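PDB 5VJ4: uncharacterized protein from Borrelia turicatae, which is a putative surface protein that may bind lipid, encoded by a gene differentially regulated in the tick-mammal transmission cycle of relapsing fever spirochetes. Local coordinates for residues A[216-220]-A[282-287]. Numbering follows the deposited sequence.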
loop_
_atom_site.group_PDB
_atom_site.type_symbol
_atom_site.label_atom_id
_atom_site.label_comp_id
_atom_site.label_asym_id
_atom_site.label_seq_id
_atom_site.Cartn_x
_atom_site.Cartn_y
_atom_site.Cartn_z
ATOM N N TYR A 216 -13.993 -7.899 12.921
ATOM C CA TYR A 216 -13.907 -8.040 11.483
ATOM C C TYR A 216 -12.909 -9.126 11.069
ATOM O O TYR A 216 -12.993 -9.653 9.948
ATOM C CB TYR A 216 -13.508 -6.724 10.793
ATOM C CG TYR A 216 -14.502 -5.575 10.873
ATOM C CD1 TYR A 216 -15.877 -5.797 11.012
ATOM C CD2 TYR A 216 -14.067 -4.254 10.762
ATOM C CE1 TYR A 216 -16.773 -4.738 11.049
ATOM C CE2 TYR A 216 -14.962 -3.184 10.816
ATOM C CZ TYR A 216 -16.303 -3.432 10.972
ATOM O OH TYR A 216 -17.177 -2.389 11.041
ATOM N N TYR A 217 -11.972 -9.454 11.964
ATOM C CA TYR A 217 -10.833 -10.291 11.587
ATOM C C TYR A 217 -11.069 -11.766 11.884
ATOM O O TYR A 217 -10.382 -12.618 11.336
ATOM C CB TYR A 217 -9.502 -9.739 12.177
ATOM C CG TYR A 217 -8.983 -8.547 11.376
ATOM C CD1 TYR A 217 -9.383 -7.252 11.690
ATOM C CD2 TYR A 217 -8.137 -8.719 10.266
ATOM C CE1 TYR A 217 -8.952 -6.157 10.936
ATOM C CE2 TYR A 217 -7.711 -7.628 9.494
ATOM C CZ TYR A 217 -8.123 -6.347 9.832
ATOM O OH TYR A 217 -7.705 -5.251 9.093
ATOM N N ALA A 218 -12.045 -12.067 12.740
ATOM C CA ALA A 218 -12.343 -13.452 13.098
ATOM C C ALA A 218 -12.678 -14.317 11.863
ATOM O O ALA A 218 -11.985 -15.328 11.633
ATOM C CB ALA A 218 -13.420 -13.510 14.142
ATOM N N PRO A 219 -13.675 -13.896 11.025
ATOM C CA PRO A 219 -13.897 -14.575 9.766
ATOM C C PRO A 219 -12.623 -14.775 8.953
ATOM O O PRO A 219 -12.449 -15.840 8.335
ATOM C CB PRO A 219 -14.772 -13.592 9.009
ATOM C CG PRO A 219 -15.558 -12.921 10.052
ATOM C CD PRO A 219 -14.568 -12.727 11.136
ATOM N N ARG A 220 -11.754 -13.757 8.959
ATOM C CA ARG A 220 -10.604 -13.746 8.090
ATOM C C ARG A 220 -9.605 -14.823 8.492
ATOM O O ARG A 220 -8.970 -15.432 7.622
ATOM C CB ARG A 220 -9.992 -12.347 7.984
ATOM C CG ARG A 220 -11.001 -11.286 7.551
ATOM C CD ARG A 220 -10.430 -9.866 7.598
ATOM N NE ARG A 220 -11.314 -8.905 6.962
ATOM C CZ ARG A 220 -11.499 -7.650 7.367
ATOM N NH1 ARG A 220 -10.869 -7.185 8.426
ATOM N NH2 ARG A 220 -12.352 -6.849 6.724
ATOM N N ILE A 282 -11.816 -2.113 3.548
ATOM C CA ILE A 282 -13.134 -2.664 3.885
ATOM C C ILE A 282 -13.582 -2.243 5.289
ATOM O O ILE A 282 -14.739 -1.818 5.467
ATOM C CB ILE A 282 -13.168 -4.218 3.766
ATOM C CG1 ILE A 282 -12.886 -4.654 2.329
ATOM C CG2 ILE A 282 -14.503 -4.794 4.225
ATOM C CD1 ILE A 282 -13.017 -6.140 2.095
ATOM N N ASP A 283 -12.681 -2.389 6.276
ATOM C CA ASP A 283 -12.943 -1.948 7.642
ATOM C C ASP A 283 -13.295 -0.457 7.612
ATOM O O ASP A 283 -14.329 -0.045 8.167
ATOM C CB ASP A 283 -11.729 -2.168 8.560
ATOM C CG ASP A 283 -11.263 -3.628 8.633
ATOM O OD1 ASP A 283 -12.075 -4.575 8.389
ATOM O OD2 ASP A 283 -10.055 -3.806 8.970
ATOM N N ILE A 284 -12.473 0.349 6.931
ATOM C CA ILE A 284 -12.702 1.780 6.961
ATOM C C ILE A 284 -14.082 2.092 6.401
ATOM O O ILE A 284 -14.842 2.817 7.022
ATOM C CB ILE A 284 -11.627 2.516 6.182
ATOM C CG1 ILE A 284 -10.342 2.562 7.004
ATOM C CG2 ILE A 284 -12.107 3.909 5.818
ATOM C CD1 ILE A 284 -9.056 2.512 6.188
ATOM N N TYR A 285 -14.393 1.508 5.243
ATOM C CA TYR A 285 -15.654 1.733 4.588
ATOM C C TYR A 285 -16.811 1.404 5.524
ATOM O O TYR A 285 -17.801 2.127 5.583
ATOM C CB TYR A 285 -15.769 0.872 3.342
ATOM C CG TYR A 285 -17.131 0.969 2.697
ATOM C CD1 TYR A 285 -17.480 2.082 1.934
ATOM C CD2 TYR A 285 -18.082 -0.032 2.888
ATOM C CE1 TYR A 285 -18.732 2.193 1.362
ATOM C CE2 TYR A 285 -19.338 0.068 2.342
ATOM C CZ TYR A 285 -19.651 1.180 1.574
ATOM O OH TYR A 285 -20.887 1.270 1.002
ATOM N N ARG A 286 -16.685 0.302 6.236
ATOM C CA ARG A 286 -17.743 -0.140 7.117
ATOM C C ARG A 286 -18.007 0.838 8.231
ATOM O O ARG A 286 -19.159 1.024 8.611
ATOM C CB ARG A 286 -17.419 -1.483 7.726
ATOM C CG ARG A 286 -17.476 -2.613 6.754
ATOM C CD ARG A 286 -17.190 -3.891 7.485
ATOM N NE ARG A 286 -17.269 -5.009 6.576
ATOM C CZ ARG A 286 -16.601 -6.147 6.708
ATOM N NH1 ARG A 286 -15.738 -6.325 7.705
ATOM N NH2 ARG A 286 -16.758 -7.096 5.795
ATOM N N GLY A 287 -16.940 1.444 8.750
ATOM C CA GLY A 287 -17.056 2.454 9.787
ATOM C C GLY A 287 -17.853 3.638 9.282
ATOM O O GLY A 287 -18.763 4.127 9.958
#
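R286 lies over one face of the Y216 ring in a cation-pi contact, with its CZ 4.7 Å from the Y216 ring centroid. Its CD makes a CH-pi contact with the same ring. The fold is all-helical, and this buried contact near the centre of the chain joins the short helix 218-222 and the residues just before it to the middle of the long helix 263-301. The outstretched R286 chain (chi2 -178°, chi3 179°) passes over the ring, which brings both CD and the guanidinium above the same face. The R286 guanidinium is turned 63° from the ring, so it does not stack flat on it.

The second element is a salt bridge from R220 to D283. R220 comes end-on, and NH1 and NH2 both donate to one oxygen, D283 OD1. The R220 NH2 to D283 OD1 distance is 2.8 Å, and that of R220 NH1 to D283 OD1 is 2.9 Å. OD1 lies in the guanidinium plane.

The planes of the two guanidinium groups are nearly parallel, but R286 NH1 meets R220 NH2 obliquely, 3.6 Å away. D245 of helix 243-256 salt-bridges both arginines, through R220 NE and R286 NH2. Together with D283 it probably offsets their like charges. T248 also accepts from R286 NE, which helps fix the rotation of that group.

R220 NH1 also sits over the centre of one face of the Y217 ring. Y217 also packs on helix 176-201. Its hydroxyl reaches the second carboxylate oxygen, in a weak hydrogen bond of 2.8 Å from Y217 OH to D283 OD2.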